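Local coordinates for beta-lactamase (Serratia marcescens, PDB 5GWA), which probably hydrolyses beta-lactam antibiotics to substituted beta-amino acids, as an extended-spectrum class A beta-lactamase that binds the inhibitor avibactam, at residues E12-D17 against E261-E266; Q169-F174 against I233-L238; T191-T196 against G209-H214. All coordinates share one frame; numbering follows the deposited sequence.

Contact 1: E12-D17 against E261-E266. With NA (sodium ion), chain M.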
ATOM      1  N   GLU A  12      26.533 -20.702  -0.656  1.00 22.47           N
ATOM      2  CA  GLU A  12      26.212 -21.319  -1.936  1.00 20.37           C
ATOM      3  C   GLU A  12      25.478 -22.653  -1.746  1.00 20.07           C
ATOM      4  O   GLU A  12      24.475 -22.906  -2.402  1.00 20.65           O
ATOM      5  CB  GLU A  12      27.497 -21.476  -2.774  1.00 22.47           C
ATOM      6  CG  GLU A  12      27.976 -20.139  -3.340  1.00 26.07           C
ATOM      7  CD  GLU A  12      29.257 -20.223  -4.151  1.00 32.13           C
ATOM      8  OE1 GLU A  12      29.937 -21.250  -4.062  1.00 39.35           O
ATOM      9  OE2 GLU A  12      29.632 -19.222  -4.807  1.00 37.53           O
ATOM     10  N   LYS A  13      25.858 -23.398  -0.716  1.00 22.60           N
ATOM     11  CA  LYS A  13      25.219 -24.687  -0.458  1.00 24.60           C
ATOM     12  C   LYS A  13      23.802 -24.503   0.063  1.00 23.56           C
ATOM     13  O   LYS A  13      22.877 -25.203  -0.354  1.00 23.00           O
ATOM     14  CB  LYS A  13      26.055 -25.501   0.529  1.00 27.31           C
ATOM     15  CG  LYS A  13      25.490 -26.883   0.822  1.00 33.52           C
ATOM     16  CD  LYS A  13      26.476 -27.739   1.606  1.00 41.23           C
ATOM     17  CE  LYS A  13      25.852 -29.057   2.034  1.00 45.96           C
ATOM     18  NZ  LYS A  13      26.614 -29.682   3.149  1.00 49.10           N
ATOM     19  N   TYR A  14      23.635 -23.523   0.948  1.00 22.43           N
ATOM     20  CA  TYR A  14      22.303 -23.112   1.426  1.00 23.00           C
ATOM     21  C   TYR A  14      21.351 -22.746   0.283  1.00 19.09           C
ATOM     22  O   TYR A  14      20.157 -23.076   0.278  1.00 22.66           O
ATOM     23  CB  TYR A  14      22.472 -21.936   2.407  1.00 20.54           C
ATOM     24  CG  TYR A  14      21.153 -21.360   2.909  1.00 22.45           C
ATOM     25  CD1 TYR A  14      20.335 -22.080   3.760  1.00 18.86           C
ATOM     26  CD2 TYR A  14      20.665 -20.164   2.415  1.00 20.10           C
ATOM     27  CE1 TYR A  14      19.112 -21.593   4.164  1.00 19.34           C
ATOM     28  CE2 TYR A  14      19.472 -19.650   2.844  1.00 19.89           C
ATOM     29  CZ  TYR A  14      18.685 -20.374   3.701  1.00 19.26           C
ATOM     30  OH  TYR A  14      17.466 -19.903   4.092  1.00 18.06           O
ATOM     31  N   LEU A  15      21.893 -22.083  -0.719  1.00 19.45           N
ATOM     32  CA  LEU A  15      21.115 -21.573  -1.811  1.00 18.56           C
ATOM     33  C   LEU A  15      20.749 -22.630  -2.860  1.00 17.62           C
ATOM     34  O   LEU A  15      19.841 -22.421  -3.655  1.00 19.62           O
ATOM     35  CB  LEU A  15      21.898 -20.449  -2.484  1.00 18.01           C
ATOM     36  CG  LEU A  15      21.895 -19.108  -1.779  1.00 16.50           C
ATOM     37  CD1 LEU A  15      22.778 -18.146  -2.581  1.00 17.36           C
ATOM     38  CD2 LEU A  15      20.485 -18.572  -1.607  1.00 18.57           C
ATOM     39  N   LYS A  16      21.398 -23.799  -2.775  1.00 22.95           N
ATOM     40  CA  LYS A  16      21.228 -24.851  -3.773  1.00 26.67           C
ATOM     41  C   LYS A  16      19.777 -25.241  -4.027  1.00 22.75           C
ATOM     42  O   LYS A  16      19.401 -25.481  -5.173  1.00 26.77           O
ATOM     43  CB  LYS A  16      22.016 -26.104  -3.362  1.00 30.96           C
ATOM     44  CG  LYS A  16      23.475 -26.096  -3.793  1.00 40.65           C
ATOM     45  CD  LYS A  16      24.243 -27.272  -3.200  1.00 45.18           C
ATOM     46  CE  LYS A  16      23.510 -28.591  -3.400  1.00 52.83           C
ATOM     47  NZ  LYS A  16      24.411 -29.764  -3.210  1.00 58.61           N
ATOM     48  N   ASP A  17      18.987 -25.391  -2.967  1.00 22.58           N
ATOM     49  CA  ASP A  17      17.601 -25.848  -3.112  1.00 24.60           C
ATOM     50  C   ASP A  17      16.562 -24.756  -3.007  1.00 21.43           C
ATOM     51  O   ASP A  17      15.368 -25.038  -2.898  1.00 25.02           O
ATOM     52  CB  ASP A  17      17.279 -26.952  -2.104  1.00 25.72           C
ATOM     53  CG  ASP A  17      17.297 -26.472  -0.675  1.00 32.44           C
ATOM     54  OD1 ASP A  17      17.452 -25.255  -0.446  1.00 25.29           O
ATOM     55  OD2 ASP A  17      17.192 -27.321   0.233  1.00 29.90           O
ATOM     56  N   GLU A 261      12.164 -14.262   3.027  1.00 13.58           N
ATOM     57  CA  GLU A 261      12.715 -13.516   4.136  1.00 13.05           C
ATOM     58  C   GLU A 261      13.751 -14.322   4.899  1.00 13.57           C
ATOM     59  O   GLU A 261      14.789 -13.818   5.278  1.00 11.10           O
ATOM     60  CB  GLU A 261      11.620 -13.009   5.080  1.00 13.51           C
ATOM     61  CG  GLU A 261      10.638 -12.078   4.410  1.00 13.37           C
ATOM     62  CD  GLU A 261       9.865 -11.230   5.407  1.00 18.70           C
ATOM     63  OE1 GLU A 261       9.144 -11.772   6.227  1.00 19.47           O
ATOM     64  OE2 GLU A 261       9.982  -9.996   5.389  1.00 18.62           O
ATOM     65  N   LYS A 262      13.453 -15.601   5.117  1.00 13.18           N
ATOM     66  CA  LYS A 262      14.349 -16.473   5.811  1.00 14.26           C
ATOM     67  C   LYS A 262      15.683 -16.638   5.105  1.00 12.35           C
ATOM     68  O   LYS A 262      16.721 -16.674   5.752  1.00 12.31           O
ATOM     69  CB  LYS A 262      13.662 -17.835   5.990  1.00 15.99           C
ATOM     70  CG  LYS A 262      14.468 -18.862   6.747  1.00 20.72           C
ATOM     71  CD  LYS A 262      14.548 -18.538   8.225  1.00 22.04           C
ATOM     72  CE  LYS A 262      13.358 -19.100   8.990  1.00 30.21           C
ATOM     73  NZ  LYS A 262      13.308 -18.606  10.399  1.00 31.07           N
ATOM     74  N   ILE A 263      15.673 -16.597   3.766  1.00 12.89           N
ATOM     75  CA  ILE A 263      16.934 -16.637   3.023  1.00 11.91           C
ATOM     76  C   ILE A 263      17.835 -15.477   3.417  1.00 11.97           C
ATOM     77  O   ILE A 263      19.025 -15.654   3.699  1.00 11.25           O
ATOM     78  CB  ILE A 263      16.703 -16.630   1.510  1.00 11.83           C
ATOM     79  CG1 ILE A 263      16.178 -18.005   1.042  1.00 11.79           C
ATOM     80  CG2 ILE A 263      17.991 -16.330   0.757  1.00 12.06           C
ATOM     81  CD1 ILE A 263      15.560 -18.001  -0.320  1.00 13.29           C
ATOM     82  N   ILE A 264      17.247 -14.287   3.505  1.00 11.66           N
ATOM     83  CA  ILE A 264      18.029 -13.117   3.918  1.00 10.25           C
ATOM     84  C   ILE A 264      18.551 -13.266   5.338  1.00 10.22           C
ATOM     85  O   ILE A 264      19.737 -13.018   5.614  1.00 11.18           O
ATOM     86  CB  ILE A 264      17.202 -11.811   3.808  1.00  9.83           C
ATOM     87  CG1 ILE A 264      16.670 -11.642   2.373  1.00  9.35           C
ATOM     88  CG2 ILE A 264      18.052 -10.603   4.212  1.00 10.25           C
ATOM     89  CD1 ILE A 264      15.701 -10.502   2.175  1.00  9.17           C
ATOM     90  N   ALA A 265      17.670 -13.720   6.228  1.00 11.84           N
ATOM     91  CA  ALA A 265      17.978 -13.809   7.655  1.00 11.85           C
ATOM     92  C   ALA A 265      19.098 -14.833   7.899  1.00 11.92           C
ATOM     93  O   ALA A 265      20.034 -14.591   8.648  1.00 12.61           O
ATOM     94  CB  ALA A 265      16.715 -14.176   8.439  1.00 12.91           C
ATOM     95  N   GLU A 266      19.007 -15.964   7.194  1.00 13.70           N
ATOM     96  CA  GLU A 266      19.960 -17.046   7.366  1.00 15.53           C
ATOM     97  C   GLU A 266      21.313 -16.696   6.763  1.00 12.61           C
ATOM     98  O   GLU A 266      22.336 -16.906   7.401  1.00 15.03           O
ATOM     99  CB  GLU A 266      19.451 -18.332   6.754  1.00 14.59           C
ATOM    100  CG  GLU A 266      18.280 -18.936   7.507  1.00 15.57           C
ATOM    101  CD  GLU A 266      18.693 -19.735   8.735  1.00 20.29           C
ATOM    102  OE1 GLU A 266      19.841 -19.616   9.216  1.00 20.57           O
ATOM    103  OE2 GLU A 266      17.820 -20.482   9.231  1.00 22.02           O
TER
HETATM  104 NA    NA M 312      10.293  -9.081   7.935  1.00 25.78          NA

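Contact 2: Q169-F174 against I233-L238. With SO4 (sulfate ion), chain C.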
ATOM      1  N   GLN A 169      29.433  -1.203  -1.836  1.00 11.05           N
ATOM      2  CA  GLN A 169      30.387  -0.111  -2.115  1.00 11.14           C
ATOM      3  C   GLN A 169      29.790   1.228  -1.736  1.00 14.19           C
ATOM      4  O   GLN A 169      30.437   2.049  -1.059  1.00 14.34           O
ATOM      5  CB  GLN A 169      30.812  -0.130  -3.571  1.00 12.88           C
ATOM      6  CG  GLN A 169      31.680  -1.331  -3.919  1.00 16.11           C
ATOM      7  CD  GLN A 169      31.679  -1.650  -5.400  1.00 19.93           C
ATOM      8  OE1 GLN A 169      31.403  -0.785  -6.236  1.00 21.63           O
ATOM      9  NE2 GLN A 169      32.038  -2.884  -5.736  1.00 21.78           N
ATOM     10  N   LEU A 170      28.551   1.443  -2.171  1.00 11.44           N
ATOM     11  CA  LEU A 170      27.863   2.676  -1.827  1.00 12.32           C
ATOM     12  C   LEU A 170      27.617   2.803  -0.343  1.00 13.00           C
ATOM     13  O   LEU A 170      27.706   3.921   0.229  1.00 12.88           O
ATOM     14  CB  LEU A 170      26.572   2.788  -2.635  1.00 12.74           C
ATOM     15  CG  LEU A 170      25.727   4.048  -2.448  1.00 12.38           C
ATOM     16  CD1 LEU A 170      26.490   5.231  -3.044  1.00 12.76           C
ATOM     17  CD2 LEU A 170      24.359   3.948  -3.128  1.00 11.25           C
ATOM     18  N   LEU A 171      27.142   1.730   0.298  1.00 11.47           N
ATOM     19  CA  LEU A 171      26.897   1.762   1.739  1.00 11.46           C
ATOM     20  C   LEU A 171      28.153   2.089   2.539  1.00 12.53           C
ATOM     21  O   LEU A 171      28.076   2.778   3.557  1.00 12.58           O
ATOM     22  CB  LEU A 171      26.320   0.434   2.225  1.00 11.66           C
ATOM     23  CG  LEU A 171      24.876   0.173   1.820  1.00 10.43           C
ATOM     24  CD1 LEU A 171      24.570  -1.294   1.938  1.00 11.34           C
ATOM     25  CD2 LEU A 171      23.869   0.977   2.627  1.00 12.46           C
ATOM     26  N   LYS A 172      29.305   1.607   2.076  1.00 12.55           N
ATOM     27  CA  LYS A 172      30.572   1.878   2.751  1.00 13.09           C
ATOM     28  C   LYS A 172      31.045   3.330   2.589  1.00 13.16           C
ATOM     29  O   LYS A 172      31.390   3.961   3.602  1.00 16.08           O
ATOM     30  CB  LYS A 172      31.635   0.897   2.256  1.00 13.84           C
ATOM     31  CG  LYS A 172      33.013   1.115   2.850  1.00 14.75           C
ATOM     32  CD  LYS A 172      33.932  -0.023   2.477  1.00 16.95           C
ATOM     33  CE  LYS A 172      35.312   0.132   3.084  1.00 20.36           C
ATOM     34  NZ  LYS A 172      36.056  -1.157   3.092  1.00 19.60           N
ATOM     35  N   LYS A 173      30.898   3.887   1.392  1.00 14.14           N
ATOM     36  CA  LYS A 173      31.162   5.320   1.137  1.00 15.92           C
ATOM     37  C   LYS A 173      30.295   6.139   2.070  1.00 16.24           C
ATOM     38  O   LYS A 173      30.736   7.074   2.749  1.00 15.96           O
ATOM     39  CB  LYS A 173      30.845   5.678  -0.306  1.00 16.93           C
ATOM     40  CG  LYS A 173      31.827   5.106  -1.315  1.00 22.13           C
ATOM     41  CD  LYS A 173      31.613   5.714  -2.690  1.00 22.16           C
ATOM     42  CE  LYS A 173      32.551   5.111  -3.714  1.00 29.50           C
ATOM     43  NZ  LYS A 173      33.828   5.887  -3.708  1.00 30.61           N
ATOM     44  N   PHE A 174      29.032   5.736   2.180  1.00 13.42           N
ATOM     45  CA  PHE A 174      28.122   6.464   3.061  1.00 12.75           C
ATOM     46  C   PHE A 174      28.546   6.357   4.534  1.00 17.44           C
ATOM     47  O   PHE A 174      28.552   7.381   5.242  1.00 17.23           O
ATOM     48  CB  PHE A 174      26.694   5.915   2.897  1.00 12.96           C
ATOM     49  CG  PHE A 174      25.773   6.257   4.025  1.00 15.01           C
ATOM     50  CD1 PHE A 174      25.357   7.552   4.219  1.00 15.08           C
ATOM     51  CD2 PHE A 174      25.247   5.258   4.836  1.00 14.70           C
ATOM     52  CE1 PHE A 174      24.514   7.867   5.255  1.00 13.98           C
ATOM     53  CE2 PHE A 174      24.393   5.575   5.881  1.00 16.31           C
ATOM     54  CZ  PHE A 174      23.985   6.882   6.050  1.00 15.43           C
ATOM     55  N   ILE A 233      19.119  -4.283   2.587  1.00  8.44           N
ATOM     56  CA  ILE A 233      20.481  -3.750   2.467  1.00  8.67           C
ATOM     57  C   ILE A 233      20.793  -2.921   3.693  1.00  9.44           C
ATOM     58  O   ILE A 233      19.884  -2.283   4.229  1.00  9.03           O
ATOM     59  CB  ILE A 233      20.684  -2.914   1.175  1.00  9.71           C
ATOM     60  CG1 ILE A 233      19.984  -1.562   1.236  1.00  9.52           C
ATOM     61  CG2 ILE A 233      20.210  -3.706  -0.024  1.00  9.26           C
ATOM     62  CD1 ILE A 233      20.388  -0.644   0.097  1.00 10.52           C
ATOM     63  N   GLY A 234      22.035  -2.931   4.169  1.00  8.81           N
ATOM     64  CA  GLY A 234      22.336  -2.104   5.352  1.00  9.64           C
ATOM     65  C   GLY A 234      23.722  -2.253   5.876  1.00 10.42           C
ATOM     66  O   GLY A 234      24.572  -2.913   5.275  1.00 10.42           O
ATOM     67  N   ILE A 235      23.925  -1.632   7.028  1.00 11.27           N
ATOM     68  CA  ILE A 235      25.200  -1.689   7.746  1.00 13.06           C
ATOM     69  C   ILE A 235      24.911  -2.217   9.131  1.00 12.61           C
ATOM     70  O   ILE A 235      24.010  -1.710   9.813  1.00 12.14           O
ATOM     71  CB  ILE A 235      25.883  -0.319   7.857  1.00 12.28           C
ATOM     72  CG1 ILE A 235      25.985   0.375   6.501  1.00 14.83           C
ATOM     73  CG2 ILE A 235      27.278  -0.469   8.510  1.00 13.49           C
ATOM     74  CD1 ILE A 235      24.892   1.396   6.293  1.00 17.30           C
ATOM     75  N   ILE A 236      25.681  -3.216   9.567  1.00 11.43           N
ATOM     76  CA  ILE A 236      25.432  -3.870  10.831  1.00 12.47           C
ATOM     77  C   ILE A 236      26.618  -3.654  11.769  1.00 13.67           C
ATOM     78  O   ILE A 236      27.779  -3.746  11.348  1.00 12.84           O
ATOM     79  CB  ILE A 236      25.170  -5.357  10.593  1.00 13.67           C
ATOM     80  CG1 ILE A 236      23.932  -5.479   9.690  1.00 14.36           C
ATOM     81  CG2 ILE A 236      24.957  -6.115  11.879  1.00 14.56           C
ATOM     82  CD1 ILE A 236      23.531  -6.880   9.320  1.00 14.48           C
ATOM     83  N   THR A 237      26.299  -3.419  13.033  1.00 13.44           N
ATOM     84  CA  THR A 237      27.305  -3.227  14.076  1.00 15.26           C
ATOM     85  C   THR A 237      27.544  -4.544  14.775  1.00 13.71           C
ATOM     86  O   THR A 237      26.639  -5.182  15.299  1.00 14.00           O
ATOM     87  CB  THR A 237      26.865  -2.177  15.089  1.00 13.12           C
ATOM     88  OG1 THR A 237      26.507  -0.981  14.403  1.00 12.12           O
ATOM     89  CG2 THR A 237      27.994  -1.883  16.106  1.00 16.22           C
ATOM     90  N   LEU A 238      28.821  -4.907  14.828  1.00 15.72           N
ATOM     91  CA  LEU A 238      29.249  -6.113  15.519  1.00 15.68           C
ATOM     92  C   LEU A 238      29.377  -5.858  17.028  1.00 18.23           C
ATOM     93  O   LEU A 238      29.395  -4.710  17.464  1.00 20.23           O
ATOM     94  CB  LEU A 238      30.579  -6.587  14.920  1.00 16.94           C
ATOM     95  CG  LEU A 238      30.471  -7.145  13.478  1.00 17.63           C
ATOM     96  CD1 LEU A 238      31.798  -6.989  12.787  1.00 18.44           C
ATOM     97  CD2 LEU A 238      30.003  -8.580  13.509  1.00 17.82           C
TER
HETATM   98  S   SO4 C 302      26.686   2.200  16.170  1.00 16.61           S
HETATM   99  O1  SO4 C 302      27.206   3.554  16.415  1.00 26.09           O
HETATM  100  O2  SO4 C 302      25.451   2.508  15.457  1.00 23.68           O
HETATM  101  O3  SO4 C 302      27.747   1.576  15.354  1.00 24.19           O
HETATM  102  O4  SO4 C 302      26.538   1.585  17.500  1.00 27.68           O

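Contact 3: T191-T196 against G209-H214. With NA (sodium ion), chain T; NA (sodium ion), chain N.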
ATOM      1  N   THR A 191      17.930   7.426  10.713  1.00 13.00           N
ATOM      2  CA  THR A 191      16.664   7.100  10.047  1.00 13.74           C
ATOM      3  C   THR A 191      16.685   5.605   9.576  1.00 11.72           C
ATOM      4  O   THR A 191      15.715   4.833   9.793  1.00 13.48           O
ATOM      5  CB  THR A 191      16.449   8.071   8.900  1.00 15.85           C
ATOM      6  OG1 THR A 191      16.324   9.414   9.440  1.00 16.70           O
ATOM      7  CG2 THR A 191      15.227   7.730   8.145  1.00 16.02           C
ATOM      8  N   MET A 192      17.851   5.176   9.138  1.00 11.55           N
ATOM      9  CA  MET A 192      18.048   3.757   8.744  1.00 12.09           C
ATOM     10  C   MET A 192      18.071   2.739   9.885  1.00 12.08           C
ATOM     11  O   MET A 192      17.599   1.620   9.757  1.00 11.62           O
ATOM     12  CB  MET A 192      19.322   3.656   7.930  1.00 10.26           C
ATOM     13  CG  MET A 192      19.207   4.297   6.556  1.00 13.09           C
ATOM     14  SD  MET A 192      20.715   4.316   5.609  1.00 15.21           S
ATOM     15  CE  MET A 192      20.837   2.557   5.239  1.00 15.58           C
ATOM     16  N   ILE A 193      18.551   3.158  11.067  1.00 13.27           N
ATOM     17  CA  ILE A 193      18.406   2.345  12.264  1.00 12.20           C
ATOM     18  C   ILE A 193      16.991   2.270  12.769  1.00 12.36           C
ATOM     19  O   ILE A 193      16.521   1.219  13.230  1.00 13.40           O
ATOM     20  CB  ILE A 193      19.371   2.840  13.383  1.00 13.89           C
ATOM     21  CG1 ILE A 193      20.821   2.752  12.898  1.00 13.83           C
ATOM     22  CG2 ILE A 193      19.181   2.008  14.625  1.00 15.52           C
ATOM     23  CD1 ILE A 193      21.806   3.532  13.783  1.00 13.96           C
ATOM     24  N   GLU A 194      16.259   3.384  12.586  1.00 13.01           N
ATOM     25  CA  GLU A 194      14.868   3.500  12.956  1.00 14.69           C
ATOM     26  C   GLU A 194      13.925   2.760  12.018  1.00 13.42           C
ATOM     27  O   GLU A 194      12.734   2.698  12.265  1.00 15.83           O
ATOM     28  CB  GLU A 194      14.486   4.987  13.029  1.00 15.84           C
ATOM     29  CG  GLU A 194      15.044   5.690  14.278  1.00 17.51           C
ATOM     30  CD  GLU A 194      14.969   7.210  14.262  1.00 25.46           C
ATOM     31  OE1 GLU A 194      14.382   7.815  13.332  1.00 20.74           O
ATOM     32  OE2 GLU A 194      15.484   7.819  15.242  1.00 28.15           O
ATOM     33  N   THR A 195      14.435   2.257  10.906  1.00 13.43           N
ATOM     34  CA  THR A 195      13.603   1.454  10.008  1.00 11.58           C
ATOM     35  C   THR A 195      12.813   0.394  10.753  1.00 12.91           C
ATOM     36  O   THR A 195      13.372  -0.355  11.591  1.00 13.94           O
ATOM     37  CB  THR A 195      14.496   0.841   8.916  1.00 11.52           C
ATOM     38  OG1 THR A 195      14.983   1.909   8.093  1.00 12.03           O
ATOM     39  CG2 THR A 195      13.772  -0.201   8.040  1.00 10.99           C
ATOM     40  N   THR A 196      11.509   0.290  10.451  1.00 11.79           N
ATOM     41  CA  THR A 196      10.652  -0.678  11.094  1.00 12.57           C
ATOM     42  C   THR A 196      10.317  -1.855  10.182  1.00 12.95           C
ATOM     43  O   THR A 196       9.759  -2.860  10.640  1.00 15.72           O
ATOM     44  CB  THR A 196       9.335  -0.068  11.591  1.00 15.14           C
ATOM     45  OG1 THR A 196       8.660   0.571  10.515  1.00 16.55           O
ATOM     46  CG2 THR A 196       9.641   0.978  12.639  1.00 13.72           C
ATOM     47  N   GLY A 209      18.795  -6.629  19.834  1.00 26.75           N
ATOM     48  CA  GLY A 209      19.462  -5.355  20.080  1.00 25.58           C
ATOM     49  C   GLY A 209      20.611  -5.055  19.144  1.00 22.07           C
ATOM     50  O   GLY A 209      21.232  -3.993  19.235  1.00 19.81           O
ATOM     51  N   THR A 210      20.906  -5.957  18.216  1.00 19.57           N
ATOM     52  CA  THR A 210      21.977  -5.689  17.257  1.00 15.67           C
ATOM     53  C   THR A 210      21.579  -4.446  16.445  1.00 16.20           C
ATOM     54  O   THR A 210      20.431  -4.345  15.999  1.00 16.10           O
ATOM     55  CB  THR A 210      22.190  -6.901  16.324  1.00 16.41           C
ATOM     56  OG1 THR A 210      22.571  -8.046  17.089  1.00 19.26           O
ATOM     57  CG2 THR A 210      23.233  -6.664  15.283  1.00 15.71           C
ATOM     58  N   VAL A 211      22.497  -3.501  16.273  1.00 13.44           N
ATOM     59  CA  VAL A 211      22.220  -2.314  15.467  1.00 13.65           C
ATOM     60  C   VAL A 211      22.315  -2.675  13.989  1.00 13.46           C
ATOM     61  O   VAL A 211      23.356  -3.095  13.538  1.00 12.78           O
ATOM     62  CB  VAL A 211      23.175  -1.153  15.754  1.00 13.67           C
ATOM     63  CG1 VAL A 211      22.763   0.072  14.962  1.00 14.50           C
ATOM     64  CG2 VAL A 211      23.195  -0.825  17.246  1.00 12.64           C
ATOM     65  N   VAL A 212      21.222  -2.417  13.272  1.00 12.17           N
ATOM     66  CA  VAL A 212      21.100  -2.685  11.828  1.00 12.30           C
ATOM     67  C   VAL A 212      20.459  -1.475  11.159  1.00 10.91           C
ATOM     68  O   VAL A 212      19.305  -1.115  11.455  1.00 11.32           O
ATOM     69  CB  VAL A 212      20.263  -3.937  11.546  1.00 12.18           C
ATOM     70  CG1 VAL A 212      20.176  -4.172  10.037  1.00 12.80           C
ATOM     71  CG2 VAL A 212      20.857  -5.146  12.251  1.00 13.97           C
ATOM     72  N   ALA A 213      21.299  -0.732  10.460  1.00  9.19           N
ATOM     73  CA  ALA A 213      20.872   0.445   9.692  1.00  9.29           C
ATOM     74  C   ALA A 213      20.548  -0.063   8.308  1.00  9.94           C
ATOM     75  O   ALA A 213      21.452  -0.463   7.586  1.00 11.00           O
ATOM     76  CB  ALA A 213      22.020   1.442   9.613  1.00  9.67           C
ATOM     77  N   HIS A 214      19.274  -0.058   7.936  1.00  8.91           N
ATOM     78  CA  HIS A 214      18.905  -0.767   6.722  1.00  8.42           C
ATOM     79  C   HIS A 214      17.719  -0.216   5.980  1.00  8.33           C
ATOM     80  O   HIS A 214      16.978   0.604   6.486  1.00  8.64           O
ATOM     81  CB  HIS A 214      18.707  -2.252   7.015  1.00  9.01           C
ATOM     82  CG  HIS A 214      17.466  -2.581   7.763  1.00 10.84           C
ATOM     83  ND1 HIS A 214      16.440  -3.305   7.212  1.00  9.63           N
ATOM     84  CD2 HIS A 214      17.069  -2.285   9.024  1.00  9.89           C
ATOM     85  CE1 HIS A 214      15.474  -3.465   8.092  1.00 10.17           C
ATOM     86  NE2 HIS A 214      15.820  -2.827   9.194  1.00 10.91           N
TER
HETATM   87 NA    NA T 319      16.074  -1.278  11.925  1.00 24.80          NA
HETATM   88 NA    NA N 313      13.591  -3.302  10.940  1.00 24.38          NA
HETATM   89  O   HOH W   1      12.785  -3.347  13.506  1.00 33.50           O

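Contact 1: E12-D17 against E261-E266
Tyr14 reaches from helix 4-15 to helix 257-276 and brings its hydroxyl end against Ile263 and Glu266. Its CB points toward the other helix, and CG stands anti to the backbone N (chi1 176°). The ring meets Ile263 by its edge: Ile263 CA lies close to the ring plane, 3.5 Å from Tyr14 OH. The isoleucine side chain runs at a slant to the ring, with CG1 coming to 4.1 Å from Tyr14 CE2. Glu266 is turned differently, its chain lying roughly perpendicular to the tyrosine. Its methylenes do the touching, Glu266 CG at 3.6 Å from Tyr14 OH and Glu266 CB at 3.8 Å from Tyr14 CZ. A bend at chi2 (-81°) then carries CD off, and the carboxylate plane is inclined by 49° to the ring. Beside this contact, Leu15 and Ile263 also cross at about a right angle, methyl to methyl, with Leu15 CD2 4.1 Å from Ile263 CG2. Both residues rest on Val22 of strand 21-28, so the N-terminal and C-terminal helices pack side by side against one face of the central antiparallel sheet, as in other class A beta-lactamases. Lys18 adds a cation-pi contact to the Tyr14 ring. On another side of helix 257-276, Glu261 OE2 binds a sodium ion at 2.7 Å, while Glu261 OE1 forms a salt bridge to Lys76 of the second subunit. Between the two helices themselves, the chemistry is one of carbon surfaces and a phenol in van der Waals contact, which implies that shape and apolar burial hold them together, with the charged groups of Glu261 and Glu266 directed elsewhere.

Contact 2: Q169-F174 against I233-L238
Leu171 and Phe174 of helix 164-175 pack on Ile233, Gly234 and Ile235 of strand 227-237, a helix-on-sheet contact of the class A beta-lactamase fold, in which helices cover both faces of a five-stranded antiparallel sheet. The short helix and strand segments cross at 52°, their axes 8.8 Å apart at closest approach.

Aliphatic contacts dominate. Leu171 splits its two methyls between neighbouring strand residues: CD2 lies 3.8 Å from Ile235 CD1, the two side chains sliding past each other in opposite directions, while Leu171 CD1 turns to the backbone and comes within 3.7 Å of Gly234 O. The same methyl also approaches Ile233 CB. Ile235 has its chi2 at 99°, away from a staggered position, and that rotation sets CD1 where it meets both helix residues.

The aromatic contribution comes from Phe174, whose ring receives Ile235 CD1 at its edge, near the ring plane, 4.1 Å from Phe174 CD2. Phe51 of helix 49-63 meets the same ring edge-to-face and also touches Leu171, extending the buried apolar layer. Ile236 instead packs on Cys268 and Trp272 of helix 257-276.

At the far end of the strand a sulfate ion, probably from the crystallisation liquor, is hydrogen-bonded to His243 NE2 and accepts a hydrogen bond at its O3 from Thr237 OG1, 3.0 Å away.

Contact 3: T191-T196 against G209-H214
His214 N donates to Met192 O over 3.0 Å in a nearly straight bond, with 166° at the hydrogen. The N-H comes from well above the carbonyl plane, 62° out of it. Thr195 OG1 sits close to two acceptors, 2.9 Å from His214 O and 3.1 Å from Met192 O; with a single proton to give, it may favour either. Together these bonds tie the turn after helix 182-193 to the start of strand 212-218.

Two sodium ions extend the polar network. One is bound by two backbone carbonyls near the C-terminal end of the helix, Ile193 O at 2.9 Å and Thr195 O. The other is held by His214 NE2 at 2.9 Å, by a water and by Thr197 O, and both ions lie near the plane of the imidazole, at its edge. Asp232 OD1 accepts a hydrogen bond from His214 ND1, and with both ring nitrogens thus engaged the imidazole is probably neutral and fixed in rotation.

Strand 212-218 forms one edge of the central sheet of the class A fold, and within it His214 is followed directly by Lys215, Thr216 and Gly217, the K-T-G element that lines the pocket holding avibactam. His214 CG takes the crowded position between the backbone N and the carbonyl carbon (chi1 73°); although CB points away from 191-196, the end of the side chain comes nearer. There Thr195 CG2 rests over one face, offset toward the rim, in a CH-pi contact 3.8 Å from the ring centroid.

Further out the surfaces become aliphatic. Ala213 CB touches both Met192 CB and Ile193 CG1, the latter 3.7 Å away. At the outer margin Ile193 and Val211 meet at a slant, Ile193 CD1 lying 3.8 Å from Val211 CG1.

Contacts 2 and 3 adjoin, with centres 11 Å apart. Their strands, 227-237 and 212-218, are antiparallel neighbours in the five-stranded sheet, joined by probable backbone hydrogen bonds such as Ile235 N to Ala213 O at 2.8 Å, and their helices, 164-175 and 182-193, follow each other in the chain. Contact 1 lies apart, its centre about 21 and 22 Å from those of contacts 2 and 3. It joins the first and last helices of the chain, and within the span it closes, contact 2 encloses contact 3. One sheet therefore serves all three: the terminal helices pack on one face, helix 164-175 on the other, and helix 182-193 meets the edge strand that leads into the avibactam pocket.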